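2-ON-2 hemoglobin (Agrobacterium tumefaciens, PDB 2XYK) binds heme b and, as a group II truncated (2-on-2) hemoglobin, probably binds and carries oxygen at the heme iron. Local coordinates at residues D15-L21 / Y54-T58; Y26-D30 / H42-L46; P84-R90 / F123-E129. One frame throughout, in Å; residues are numbered along the deposited sequence.

Contact 1. Residues D15-L21 / Y54-T58; sequences DATVRAL and YDYLT. With HEM (protoporphyrin IX containing Fe), chain C.
Both segments are regular helix, 15-21 within helix 14-31 and 54-58 within helix 47-60; their axes approach to 9.7 Å at 138°, an obliquely antiparallel crossing with Val18 and Tyr54 the nearest CA pair (6.4 Å). In the globin scheme these helices correspond to B and E, the second carrying Tyr56, whose CB lies 3.3 Å from heme CMD. Asp15 (chi1 t) accepts a hydrogen bond at OD1 from Tyr54 OH, 2.6 Å. A water bridges Asp15 OD1 (2.6 Å) and Thr58 OG1 (2.9 Å), donating to both, while Thr58 OG1 donates to Tyr54 O at 2.7 Å. Val18 points toward the partner helix, its CG1 3.7 Å from Leu57 CB and 4.0 Å from Tyr54 CD1. One turn after Asp15, Arg19 NH2 forms a salt bridge with Asp15 OD2 at 2.6 Å. Leu21 CD2 meets Leu57 CD1 at 3.8 Å. Buried Val18, Leu21 and Leu57 supply undirected apolar contact, so directional specificity between the helices rests on the Tyr54-Asp15 hydrogen bond and the water bridge.

Contact 2. Residues Y26-D30 / H42-L46; sequences YELMD and HPADL. With HEM (protoporphyrin IX containing Fe), chain C.
The imidazole of His42 is sandwiched between a thioether and the heme: Met29 SD stands 3.7 Å from the ring centroid, 22° off its normal, with Met29 CE at 3.9 Å, and heme C3A covers the opposite face. Met29 (chi1 t, chi2 t, chi3 m) thereby makes sulfur-aromatic and CH-pi contacts together. Tyr26, chi1 m, turns its ring edge to the His42 face in an offset edge-to-face pair, centroids 6.0 Å apart and planes at 71°. A water lies 2.6 Å from Tyr26 OH and 2.6 Å from His42 NE2, while His42 ND1 is hydrogen-bonded to Cys38 O. Segment 26-30 is helical, on globin helix B; 42-46 is the irregular link before helix 47-60. His42 and Pro43 line the heme pocket on the distal side, where a water binds iron, with 26-30 behind them. The nearest CA pairs are Tyr26-Leu46 (7.2 Å) and Met29-His42 (9.5 Å). Leu46 (chi1 m, chi2 t) brings CD1 to 4.0 Å from Tyr26 CB and 4.1 Å from Asp30 CB, and Asp30 is salt-bridged to Arg39.

Contact 3. Residues P84-R90 / F123-E129; sequences PIGPAER and FHMQNQE. With HEM (protoporphyrin IX containing Fe), chain C.
Arg90 lays its guanidinium flat on the ring of Phe123, centres 4.2 Å apart and planes at 12°, a cation-pi stack with Arg90 CD 3.7 Å from the ring centroid. In the truncated-globin fold this stack joins the start of helix 87-104 (G) to the end of helix 108-125 (H), while the turn before G meets the tail after H. Arg90, chi1 t and chi3 p, also donates from NH1 to Gln126 OE1 at 2.7 Å. The nearest CA pairs are Gly86-Gln128 (4.6 Å) and Ile85-Gln126 (5.0 Å). Ile85 O accepts from Asn127 N at 2.9 Å and, weakly, from Gln128 N at 3.0 Å. Gly86 is the N-cap of helix 87-104; its N donates to Glu89 OE1 at 2.8 Å. Ile85 CG2 lies 3.7 Å from heme CMB and Met125 CG 3.7 Å from heme CHC, both side chains touching the axial ligand His80. Gln126 NE2 donates to Gln128 O at 2.9 Å, and that oxygen also receives a CA-H...O contact from Gly86 CA at 3.4 Å.

In the fold
From the N terminus the chain enters helix 14-31, which supplies the first segment of both contact 1 and contact 2. Contact 2 closes first, a short loop through helix 36-41 back to residues 42-46; contact 1 encloses it, closing only when helix 47-60 returns to residues 15-21. Their centres are 16 Å apart, without touching. After helices 66-71 and 76-80, contact 3 opens at residue 84 and closes at the C-terminal tail, spanning helices 87-104 and 108-125 in series with the other two. Contacts 1 and 3 lie on opposite sides of the chain's centre, about 24 Å between contact centres. Each contact has a residue that reaches the heme, though in contact 1 it is Tyr56, outside the helix-helix interface.

Contact 1. Residues D15-L21 / Y54-T58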
loop_
_atom_site.group_PDB
_atom_site.type_symbol
_atom_site.label_atom_id
_atom_site.label_comp_id
_atom_site.label_asym_id
_atom_site.label_seq_id
_atom_site.Cartn_x
_atom_site.Cartn_y
_atom_site.Cartn_z
ATOM N N ASP A 15 -12.833 4.353 -5.320
ATOM C CA ASP A 15 -12.104 3.549 -6.304
ATOM C C ASP A 15 -11.111 4.343 -7.171
ATOM O O ASP A 15 -9.947 3.961 -7.291
ATOM C CB ASP A 15 -13.096 2.778 -7.181
ATOM C CG ASP A 15 -12.406 1.744 -8.081
ATOM O OD1 ASP A 15 -11.601 0.903 -7.578
ATOM O OD2 ASP A 15 -12.697 1.767 -9.297
ATOM N N ALA A 16 -11.568 5.444 -7.767
ATOM C CA ALA A 16 -10.657 6.280 -8.529
ATOM C C ALA A 16 -9.407 6.718 -7.721
ATOM O O ALA A 16 -8.300 6.834 -8.279
ATOM C CB ALA A 16 -11.385 7.476 -9.099
ATOM N N THR A 17 -9.565 6.930 -6.413
ATOM C CA THR A 17 -8.415 7.299 -5.588
ATOM C C THR A 17 -7.488 6.124 -5.283
ATOM O O THR A 17 -6.279 6.285 -5.345
ATOM C CB THR A 17 -8.808 7.977 -4.277
ATOM O OG1 THR A 17 -9.519 9.188 -4.567
ATOM C CG2 THR A 17 -7.543 8.316 -3.463
ATOM N N VAL A 18 -8.044 4.954 -4.957
ATOM C CA VAL A 18 -7.207 3.785 -4.634
ATOM C C VAL A 18 -6.481 3.327 -5.906
ATOM O O VAL A 18 -5.298 2.996 -5.858
ATOM C CB VAL A 18 -8.001 2.616 -3.953
ATOM C CG1 VAL A 18 -7.062 1.443 -3.545
ATOM C CG2 VAL A 18 -8.780 3.122 -2.736
ATOM N N ARG A 19 -7.179 3.371 -7.040
ATOM C CA ARG A 19 -6.558 3.139 -8.349
ATOM C C ARG A 19 -5.350 4.067 -8.580
ATOM O O ARG A 19 -4.299 3.609 -9.027
ATOM C CB ARG A 19 -7.583 3.305 -9.499
ATOM C CG ARG A 19 -8.634 2.171 -9.596
ATOM C CD ARG A 19 -9.116 1.953 -11.059
ATOM N NE ARG A 19 -10.553 1.648 -11.146
ATOM C CZ ARG A 19 -11.098 0.442 -11.373
ATOM N NH1 ARG A 19 -10.349 -0.650 -11.524
ATOM N NH2 ARG A 19 -12.428 0.325 -11.431
ATOM N N ALA A 20 -5.505 5.370 -8.297
ATOM C CA ALA A 20 -4.415 6.340 -8.537
ATOM C C ALA A 20 -3.285 6.137 -7.523
ATOM O O ALA A 20 -2.089 6.222 -7.852
ATOM C CB ALA A 20 -4.941 7.783 -8.475
ATOM N N LEU A 21 -3.679 5.872 -6.276
ATOM C CA LEU A 21 -2.709 5.639 -5.216
ATOM C C LEU A 21 -1.795 4.470 -5.577
ATOM O O LEU A 21 -0.585 4.602 -5.551
ATOM C CB LEU A 21 -3.410 5.383 -3.875
ATOM C CG LEU A 21 -2.518 5.023 -2.680
ATOM C CD1 LEU A 21 -1.611 6.196 -2.227
ATOM C CD2 LEU A 21 -3.407 4.580 -1.546
ATOM N N TYR A 54 -3.924 -3.051 -4.812
ATOM C CA TYR A 54 -5.141 -2.299 -5.062
ATOM C C TYR A 54 -6.343 -2.990 -4.393
ATOM O O TYR A 54 -7.126 -2.324 -3.715
ATOM C CB TYR A 54 -5.316 -2.126 -6.586
ATOM C CG TYR A 54 -6.707 -1.868 -7.054
ATOM C CD1 TYR A 54 -7.290 -0.581 -6.970
ATOM C CD2 TYR A 54 -7.454 -2.901 -7.614
ATOM C CE1 TYR A 54 -8.609 -0.367 -7.408
ATOM C CE2 TYR A 54 -8.744 -2.701 -8.056
ATOM C CZ TYR A 54 -9.322 -1.440 -7.958
ATOM O OH TYR A 54 -10.602 -1.294 -8.419
ATOM N N ASP A 55 -6.476 -4.317 -4.565
ATOM C CA ASP A 55 -7.552 -5.086 -3.912
ATOM C C ASP A 55 -7.407 -5.057 -2.390
ATOM O O ASP A 55 -8.400 -4.923 -1.677
ATOM C CB ASP A 55 -7.548 -6.566 -4.341
ATOM C CG ASP A 55 -8.094 -6.796 -5.751
ATOM O OD1 ASP A 55 -8.652 -5.844 -6.377
ATOM O OD2 ASP A 55 -7.912 -7.938 -6.247
ATOM N N TYR A 56 -6.166 -5.220 -1.905
ATOM C CA TYR A 56 -5.902 -5.170 -0.469
ATOM C C TYR A 56 -6.307 -3.804 0.087
ATOM O O TYR A 56 -6.955 -3.727 1.117
ATOM C CB TYR A 56 -4.433 -5.447 -0.110
ATOM C CG TYR A 56 -4.190 -5.303 1.392
ATOM C CD1 TYR A 56 -4.459 -6.362 2.243
ATOM C CD2 TYR A 56 -3.791 -4.081 1.962
ATOM C CE1 TYR A 56 -4.308 -6.245 3.634
ATOM C CE2 TYR A 56 -3.628 -3.945 3.378
ATOM C CZ TYR A 56 -3.881 -5.053 4.181
ATOM O OH TYR A 56 -3.743 -5.008 5.545
ATOM N N LEU A 57 -5.919 -2.727 -0.587
ATOM C CA LEU A 57 -6.207 -1.387 -0.065
ATOM C C LEU A 57 -7.705 -1.027 -0.145
ATOM O O LEU A 57 -8.241 -0.362 0.737
ATOM C CB LEU A 57 -5.344 -0.331 -0.764
ATOM C CG LEU A 57 -3.895 -0.206 -0.286
ATOM C CD1 LEU A 57 -3.196 0.833 -1.176
ATOM C CD2 LEU A 57 -3.782 0.199 1.189
ATOM N N THR A 58 -8.362 -1.486 -1.204
ATOM C CA THR A 58 -9.778 -1.316 -1.372
ATOM C C THR A 58 -10.521 -1.831 -0.115
ATOM O O THR A 58 -11.299 -1.081 0.468
ATOM C CB THR A 58 -10.233 -2.019 -2.691
ATOM O OG1 THR A 58 -9.615 -1.353 -3.808
ATOM C CG2 THR A 58 -11.741 -1.982 -2.886
HETATM C CHA HEM C . 3.201 -8.250 -1.515
HETATM C CHB HEM C . 7.350 -5.867 -0.357
HETATM C CHC HEM C . 4.920 -3.679 3.273
HETATM C CHD HEM C . 0.735 -5.148 1.345
HETATM C C1A HEM C . 4.532 -7.852 -1.467
HETATM C C2A HEM C . 5.629 -8.436 -2.219
HETATM C C3A HEM C . 6.761 -7.798 -1.903
HETATM C C4A HEM C . 6.439 -6.759 -0.939
HETATM C CMA HEM C . 8.211 -8.054 -2.431
HETATM C CAA HEM C . 5.440 -9.613 -3.210
HETATM C CBA HEM C . 4.850 -9.025 -4.516
HETATM C CGA HEM C . 4.016 -9.999 -5.347
HETATM O O1A HEM C . 3.637 -11.123 -4.905
HETATM O O2A HEM C . 3.695 -9.637 -6.505
HETATM C C1B HEM C . 7.085 -5.083 0.756
HETATM C C2B HEM C . 8.014 -4.270 1.534
HETATM C C3B HEM C . 7.316 -3.677 2.530
HETATM C C4B HEM C . 5.931 -4.089 2.414
HETATM C CMB HEM C . 9.520 -4.092 1.276
HETATM C CAB HEM C . 7.818 -2.720 3.644
HETATM C CBB HEM C . 8.527 -3.191 4.673
HETATM C C1C HEM C . 3.580 -3.841 3.056
HETATM C C2C HEM C . 2.525 -3.219 3.810
HETATM C C3C HEM C . 1.354 -3.604 3.283
HETATM C C4C HEM C . 1.648 -4.500 2.173
HETATM C CMC HEM C . 2.809 -2.281 5.008
HETATM C CAC HEM C . -0.065 -3.193 3.772
HETATM C CBC HEM C . -0.397 -1.887 3.888
HETATM C C1D HEM C . 0.969 -6.184 0.460
HETATM C C2D HEM C . -0.034 -7.047 -0.150
HETATM C C3D HEM C . 0.739 -8.011 -1.034
HETATM C C4D HEM C . 2.127 -7.651 -0.882
HETATM C CMD HEM C . -1.567 -6.981 0.056
HETATM C CAD HEM C . 0.162 -9.151 -1.911
HETATM C CBD HEM C . 0.155 -10.362 -0.972
HETATM C CGD HEM C . -0.201 -11.635 -1.707
HETATM O O1D HEM C . 0.683 -12.245 -2.366
HETATM O O2D HEM C . -1.386 -12.017 -1.627
HETATM N NA HEM C . 5.059 -6.831 -0.699
HETATM N NB HEM C . 5.826 -4.926 1.317
HETATM N NC HEM C . 3.022 -4.621 2.073
HETATM N ND HEM C . 2.212 -6.571 -0.006
HETATM FE FE HEM C . 4.005 -5.757 0.694
HETATM O O HOH W 1 -11.398 0.486 -5.061
HETATM O O HOH W 2 3.709 -4.340 -0.588
#

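Contact 2. Residues Y26-D30 / H42-L46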
loop_
_atom_site.group_PDB
_atom_site.type_symbol
_atom_site.label_atom_id
_atom_site.label_comp_id
_atom_site.label_asym_id
_atom_site.label_seq_id
_atom_site.Cartn_x
_atom_site.Cartn_y
_atom_site.Cartn_z
ATOM N N TYR A 26 3.632 2.013 -7.432
ATOM C CA TYR A 26 4.485 1.107 -8.217
ATOM C C TYR A 26 5.287 1.880 -9.276
ATOM O O TYR A 26 6.422 1.528 -9.558
ATOM C CB TYR A 26 3.678 -0.069 -8.812
ATOM C CG TYR A 26 3.265 -1.031 -7.713
ATOM C CD1 TYR A 26 4.188 -1.867 -7.129
ATOM C CD2 TYR A 26 1.970 -1.027 -7.202
ATOM C CE1 TYR A 26 3.841 -2.701 -6.083
ATOM C CE2 TYR A 26 1.603 -1.875 -6.177
ATOM C CZ TYR A 26 2.544 -2.697 -5.614
ATOM O OH TYR A 26 2.190 -3.528 -4.588
ATOM N N GLU A 27 4.703 2.950 -9.820
ATOM C CA GLU A 27 5.430 3.867 -10.722
ATOM C C GLU A 27 6.655 4.487 -10.042
ATOM O O GLU A 27 7.781 4.396 -10.560
ATOM C CB GLU A 27 4.484 4.970 -11.188
ATOM C CG GLU A 27 5.003 5.845 -12.308
ATOM C CD GLU A 27 4.046 7.022 -12.605
ATOM O OE1 GLU A 27 3.121 7.274 -11.793
ATOM O OE2 GLU A 27 4.225 7.695 -13.655
ATOM N N LEU A 28 6.446 5.112 -8.880
ATOM C CA LEU A 28 7.584 5.637 -8.108
ATOM C C LEU A 28 8.598 4.525 -7.775
ATOM O O LEU A 28 9.796 4.746 -7.820
ATOM C CB LEU A 28 7.115 6.365 -6.836
ATOM C CG LEU A 28 6.361 7.695 -7.050
ATOM C CD1 LEU A 28 5.767 8.182 -5.743
ATOM C CD2 LEU A 28 7.245 8.798 -7.711
ATOM N N MET A 29 8.106 3.324 -7.471
ATOM C CA MET A 29 8.981 2.213 -7.091
ATOM C C MET A 29 9.841 1.777 -8.279
ATOM O O MET A 29 10.990 1.405 -8.115
ATOM C CB MET A 29 8.168 1.032 -6.549
ATOM C CG MET A 29 9.046 -0.013 -5.865
ATOM S SD MET A 29 8.262 -1.608 -5.679
ATOM C CE MET A 29 6.895 -1.164 -4.610
ATOM N N ASP A 30 9.261 1.877 -9.473
ATOM C CA ASP A 30 9.905 1.494 -10.716
ATOM C C ASP A 30 10.828 2.574 -11.310
ATOM O O ASP A 30 11.684 2.259 -12.144
ATOM C CB ASP A 30 8.836 1.072 -11.734
ATOM C CG ASP A 30 9.380 0.103 -12.779
ATOM O OD1 ASP A 30 10.320 -0.674 -12.467
ATOM O OD2 ASP A 30 8.877 0.126 -13.919
ATOM N N HIS A 42 10.794 -7.083 -5.849
ATOM C CA HIS A 42 9.479 -7.230 -6.448
ATOM C C HIS A 42 9.652 -7.964 -7.781
ATOM O O HIS A 42 10.764 -7.966 -8.354
ATOM C CB HIS A 42 8.792 -5.848 -6.643
ATOM C CG HIS A 42 7.985 -5.403 -5.462
ATOM N ND1 HIS A 42 8.548 -4.798 -4.355
ATOM C CD2 HIS A 42 6.659 -5.506 -5.200
ATOM C CE1 HIS A 42 7.602 -4.531 -3.472
ATOM N NE2 HIS A 42 6.444 -4.938 -3.964
ATOM N N PRO A 43 8.558 -8.597 -8.269
ATOM C CA PRO A 43 8.582 -9.288 -9.579
ATOM C C PRO A 43 8.989 -8.345 -10.732
ATOM O O PRO A 43 8.719 -7.133 -10.668
ATOM C CB PRO A 43 7.139 -9.807 -9.755
ATOM C CG PRO A 43 6.525 -9.833 -8.267
ATOM C CD PRO A 43 7.248 -8.692 -7.567
ATOM N N ALA A 44 9.633 -8.898 -11.768
ATOM C CA ALA A 44 10.058 -8.111 -12.909
ATOM C C ALA A 44 8.863 -7.436 -13.580
ATOM O O ALA A 44 8.967 -6.284 -14.030
ATOM C CB ALA A 44 10.844 -8.973 -13.922
ATOM N N ASP A 45 7.717 -8.127 -13.601
ATOM C CA ASP A 45 6.467 -7.504 -14.037
ATOM C C ASP A 45 5.655 -7.143 -12.801
ATOM O O ASP A 45 5.188 -8.045 -12.066
ATOM C CB ASP A 45 5.671 -8.447 -14.969
ATOM C CG ASP A 45 4.330 -7.844 -15.446
ATOM O OD1 ASP A 45 3.918 -6.743 -14.997
ATOM O OD2 ASP A 45 3.675 -8.486 -16.297
ATOM N N LEU A 46 5.474 -5.828 -12.593
ATOM C CA LEU A 46 4.717 -5.297 -11.445
ATOM C C LEU A 46 3.177 -5.397 -11.532
ATOM O O LEU A 46 2.484 -5.069 -10.569
ATOM C CB LEU A 46 5.137 -3.854 -11.162
ATOM C CG LEU A 46 6.510 -3.661 -10.507
ATOM C CD1 LEU A 46 6.804 -2.170 -10.298
ATOM C CD2 LEU A 46 6.570 -4.423 -9.195
HETATM C CHA HEM C . 3.201 -8.250 -1.515
HETATM C CHB HEM C . 7.350 -5.867 -0.357
HETATM C CHC HEM C . 4.920 -3.679 3.273
HETATM C CHD HEM C . 0.735 -5.148 1.345
HETATM C C1A HEM C . 4.532 -7.852 -1.467
HETATM C C2A HEM C . 5.629 -8.436 -2.219
HETATM C C3A HEM C . 6.761 -7.798 -1.903
HETATM C C4A HEM C . 6.439 -6.759 -0.939
HETATM C CMA HEM C . 8.211 -8.054 -2.431
HETATM C CAA HEM C . 5.440 -9.613 -3.210
HETATM C CBA HEM C . 4.850 -9.025 -4.516
HETATM C CGA HEM C . 4.016 -9.999 -5.347
HETATM O O1A HEM C . 3.637 -11.123 -4.905
HETATM O O2A HEM C . 3.695 -9.637 -6.505
HETATM C C1B HEM C . 7.085 -5.083 0.756
HETATM C C2B HEM C . 8.014 -4.270 1.534
HETATM C C3B HEM C . 7.316 -3.677 2.530
HETATM C C4B HEM C . 5.931 -4.089 2.414
HETATM C CMB HEM C . 9.520 -4.092 1.276
HETATM C CAB HEM C . 7.818 -2.720 3.644
HETATM C CBB HEM C . 8.527 -3.191 4.673
HETATM C C1C HEM C . 3.580 -3.841 3.056
HETATM C C2C HEM C . 2.525 -3.219 3.810
HETATM C C3C HEM C . 1.354 -3.604 3.283
HETATM C C4C HEM C . 1.648 -4.500 2.173
HETATM C CMC HEM C . 2.809 -2.281 5.008
HETATM C CAC HEM C . -0.065 -3.193 3.772
HETATM C CBC HEM C . -0.397 -1.887 3.888
HETATM C C1D HEM C . 0.969 -6.184 0.460
HETATM C C2D HEM C . -0.034 -7.047 -0.150
HETATM C C3D HEM C . 0.739 -8.011 -1.034
HETATM C C4D HEM C . 2.127 -7.651 -0.882
HETATM C CMD HEM C . -1.567 -6.981 0.056
HETATM C CAD HEM C . 0.162 -9.151 -1.911
HETATM C CBD HEM C . 0.155 -10.362 -0.972
HETATM C CGD HEM C . -0.201 -11.635 -1.707
HETATM O O1D HEM C . 0.683 -12.245 -2.366
HETATM O O2D HEM C . -1.386 -12.017 -1.627
HETATM N NA HEM C . 5.059 -6.831 -0.699
HETATM N NB HEM C . 5.826 -4.926 1.317
HETATM N NC HEM C . 3.022 -4.621 2.073
HETATM N ND HEM C . 2.212 -6.571 -0.006
HETATM FE FE HEM C . 4.005 -5.757 0.694
HETATM O O HOH W 3 3.959 -4.805 -3.138
HETATM O O HOH W 4 8.368 -2.859 -14.255
HETATM O O HOH W 2 3.709 -4.340 -0.588
#

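Contact 3. Residues P84-R90 / F123-E129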
loop_
_atom_site.group_PDB
_atom_site.type_symbol
_atom_site.label_atom_id
_atom_site.label_comp_id
_atom_site.label_asym_id
_atom_site.label_seq_id
_atom_site.Cartn_x
_atom_site.Cartn_y
_atom_site.Cartn_z
ATOM N N PRO A 84 13.363 -11.003 0.967
ATOM C CA PRO A 84 14.306 -10.526 1.974
ATOM C C PRO A 84 14.157 -9.008 2.191
ATOM O O PRO A 84 14.557 -8.184 1.360
ATOM C CB PRO A 84 15.646 -10.886 1.372
ATOM C CG PRO A 84 15.430 -10.767 -0.112
ATOM C CD PRO A 84 13.995 -11.128 -0.368
ATOM N N ILE A 85 13.530 -8.671 3.308
ATOM C CA ILE A 85 13.184 -7.306 3.615
ATOM C C ILE A 85 13.999 -6.813 4.804
ATOM O O ILE A 85 13.697 -7.135 5.960
ATOM C CB ILE A 85 11.650 -7.118 3.891
ATOM C CG1 ILE A 85 10.815 -7.613 2.696
ATOM C CG2 ILE A 85 11.349 -5.613 4.163
ATOM C CD1 ILE A 85 9.309 -7.794 2.948
ATOM N N GLY A 86 15.032 -6.028 4.501
ATOM C CA GLY A 86 15.813 -5.333 5.527
ATOM C C GLY A 86 15.383 -3.876 5.651
ATOM O O GLY A 86 14.422 -3.462 4.999
ATOM N N PRO A 87 16.123 -3.076 6.447
ATOM C CA PRO A 87 15.770 -1.662 6.687
ATOM C C PRO A 87 15.617 -0.899 5.366
ATOM O O PRO A 87 14.727 -0.081 5.236
ATOM C CB PRO A 87 16.965 -1.117 7.476
ATOM C CG PRO A 87 17.624 -2.336 8.091
ATOM C CD PRO A 87 17.365 -3.476 7.138
ATOM N N ALA A 88 16.462 -1.207 4.384
ATOM C CA ALA A 88 16.462 -0.494 3.103
ATOM C C ALA A 88 15.191 -0.744 2.282
ATOM O O ALA A 88 14.576 0.203 1.772
ATOM C CB ALA A 88 17.734 -0.830 2.271
ATOM N N GLU A 89 14.789 -2.014 2.177
ATOM C CA GLU A 89 13.592 -2.374 1.418
ATOM C C GLU A 89 12.428 -1.721 2.112
ATOM O O GLU A 89 11.560 -1.154 1.459
ATOM C CB GLU A 89 13.397 -3.909 1.311
ATOM C CG GLU A 89 14.423 -4.593 0.403
ATOM C CD GLU A 89 15.846 -4.628 1.000
ATOM O OE1 GLU A 89 15.961 -4.671 2.228
ATOM O OE2 GLU A 89 16.848 -4.606 0.242
ATOM N N ARG A 90 12.451 -1.780 3.443
ATOM C CA ARG A 90 11.421 -1.185 4.280
ATOM C C ARG A 90 11.272 0.330 4.088
ATOM O O ARG A 90 10.163 0.793 3.854
ATOM C CB ARG A 90 11.647 -1.537 5.748
ATOM C CG ARG A 90 10.747 -0.785 6.761
ATOM C CD ARG A 90 11.491 -0.739 8.133
ATOM N NE ARG A 90 12.505 0.333 8.189
ATOM C CZ ARG A 90 13.572 0.332 8.987
ATOM N NH1 ARG A 90 13.806 -0.692 9.792
ATOM N NH2 ARG A 90 14.409 1.367 8.982
ATOM N N PHE A 123 7.048 -1.756 9.276
ATOM C CA PHE A 123 8.120 -2.141 10.217
ATOM C C PHE A 123 7.939 -3.592 10.666
ATOM O O PHE A 123 8.908 -4.340 10.806
ATOM C CB PHE A 123 8.198 -1.193 11.409
ATOM C CG PHE A 123 9.117 -0.010 11.176
ATOM C CD1 PHE A 123 8.691 1.088 10.441
ATOM C CD2 PHE A 123 10.391 0.002 11.720
ATOM C CE1 PHE A 123 9.541 2.183 10.228
ATOM C CE2 PHE A 123 11.234 1.075 11.533
ATOM C CZ PHE A 123 10.811 2.175 10.771
ATOM N N HIS A 124 6.684 -3.983 10.829
ATOM C CA HIS A 124 6.337 -5.353 11.129
ATOM C C HIS A 124 6.600 -6.372 9.988
ATOM O O HIS A 124 6.705 -7.582 10.257
ATOM C CB HIS A 124 4.887 -5.410 11.606
ATOM C CG HIS A 124 4.570 -6.637 12.411
ATOM N ND1 HIS A 124 5.181 -6.910 13.614
ATOM C CD2 HIS A 124 3.721 -7.669 12.173
ATOM C CE1 HIS A 124 4.739 -8.074 14.078
ATOM N NE2 HIS A 124 3.847 -8.554 13.223
ATOM N N MET A 125 6.689 -5.917 8.726
ATOM C CA MET A 125 6.964 -6.852 7.598
ATOM C C MET A 125 8.445 -7.118 7.477
ATOM O O MET A 125 8.846 -8.095 6.870
ATOM C CB MET A 125 6.474 -6.324 6.231
ATOM C CG MET A 125 4.980 -6.072 6.130
ATOM S SD MET A 125 3.997 -7.543 6.535
ATOM C CE MET A 125 3.738 -7.351 8.318
ATOM N N GLN A 126 9.258 -6.220 8.020
ATOM C CA GLN A 126 10.712 -6.353 7.913
ATOM C C GLN A 126 11.118 -7.699 8.543
ATOM O O GLN A 126 10.634 -8.059 9.637
ATOM C CB GLN A 126 11.409 -5.150 8.575
ATOM C CG GLN A 126 12.940 -5.241 8.609
ATOM C CD GLN A 126 13.599 -4.244 9.567
ATOM O OE1 GLN A 126 13.010 -3.228 9.948
ATOM N NE2 GLN A 126 14.854 -4.531 9.939
ATOM N N ASN A 127 11.935 -8.469 7.824
ATOM C CA ASN A 127 12.264 -9.828 8.264
ATOM C C ASN A 127 13.759 -10.109 8.309
ATOM O O ASN A 127 14.175 -11.251 8.511
ATOM C CB ASN A 127 11.490 -10.906 7.455
ATOM C CG ASN A 127 11.598 -10.730 5.936
ATOM O OD1 ASN A 127 10.612 -10.907 5.199
ATOM N ND2 ASN A 127 12.791 -10.435 5.459
ATOM N N GLN A 128 14.549 -9.044 8.159
ATOM C CA GLN A 128 15.999 -9.127 8.087
ATOM C C GLN A 128 16.656 -7.935 8.778
ATOM O O GLN A 128 16.202 -6.782 8.632
ATOM C CB GLN A 128 16.420 -9.075 6.622
ATOM C CG GLN A 128 17.275 -10.193 6.173
ATOM C CD GLN A 128 17.502 -10.151 4.677
ATOM O OE1 GLN A 128 17.845 -9.110 4.118
ATOM N NE2 GLN A 128 17.321 -11.288 4.021
ATOM N N GLU A 129 17.726 -8.238 9.519
ATOM C CA GLU A 129 18.850 -7.320 9.787
ATOM C C GLU A 129 18.546 -6.384 10.942
ATOM O O GLU A 129 18.178 -6.848 12.031
ATOM C CB GLU A 129 19.302 -6.548 8.526
ATOM C CG GLU A 129 20.258 -7.312 7.567
ATOM C CD GLU A 129 20.377 -6.639 6.162
ATOM O OE1 GLU A 129 19.356 -6.591 5.433
ATOM O OE2 GLU A 129 21.488 -6.165 5.778
HETATM C CHA HEM C . 3.201 -8.250 -1.515
HETATM C CHB HEM C . 7.350 -5.867 -0.357
HETATM C CHC HEM C . 4.920 -3.679 3.273
HETATM C CHD HEM C . 0.735 -5.148 1.345
HETATM C C1A HEM C . 4.532 -7.852 -1.467
HETATM C C2A HEM C . 5.629 -8.436 -2.219
HETATM C C3A HEM C . 6.761 -7.798 -1.903
HETATM C C4A HEM C . 6.439 -6.759 -0.939
HETATM C CMA HEM C . 8.211 -8.054 -2.431
HETATM C CAA HEM C . 5.440 -9.613 -3.210
HETATM C CBA HEM C . 4.850 -9.025 -4.516
HETATM C CGA HEM C . 4.016 -9.999 -5.347
HETATM O O1A HEM C . 3.637 -11.123 -4.905
HETATM O O2A HEM C . 3.695 -9.637 -6.505
HETATM C C1B HEM C . 7.085 -5.083 0.756
HETATM C C2B HEM C . 8.014 -4.270 1.534
HETATM C C3B HEM C . 7.316 -3.677 2.530
HETATM C C4B HEM C . 5.931 -4.089 2.414
HETATM C CMB HEM C . 9.520 -4.092 1.276
HETATM C CAB HEM C . 7.818 -2.720 3.644
HETATM C CBB HEM C . 8.527 -3.191 4.673
HETATM C C1C HEM C . 3.580 -3.841 3.056
HETATM C C2C HEM C . 2.525 -3.219 3.810
HETATM C C3C HEM C . 1.354 -3.604 3.283
HETATM C C4C HEM C . 1.648 -4.500 2.173
HETATM C CMC HEM C . 2.809 -2.281 5.008
HETATM C CAC HEM C . -0.065 -3.193 3.772
HETATM C CBC HEM C . -0.397 -1.887 3.888
HETATM C C1D HEM C . 0.969 -6.184 0.460
HETATM C C2D HEM C . -0.034 -7.047 -0.150
HETATM C C3D HEM C . 0.739 -8.011 -1.034
HETATM C C4D HEM C . 2.127 -7.651 -0.882
HETATM C CMD HEM C . -1.567 -6.981 0.056
HETATM C CAD HEM C . 0.162 -9.151 -1.911
HETATM C CBD HEM C . 0.155 -10.362 -0.972
HETATM C CGD HEM C . -0.201 -11.635 -1.707
HETATM O O1D HEM C . 0.683 -12.245 -2.366
HETATM O O2D HEM C . -1.386 -12.017 -1.627
HETATM N NA HEM C . 5.059 -6.831 -0.699
HETATM N NB HEM C . 5.826 -4.926 1.317
HETATM N NC HEM C . 3.022 -4.621 2.073
HETATM N ND HEM C . 2.212 -6.571 -0.006
HETATM FE FE HEM C . 4.005 -5.757 0.694
HETATM O O HOH W 2 3.709 -4.340 -0.588
#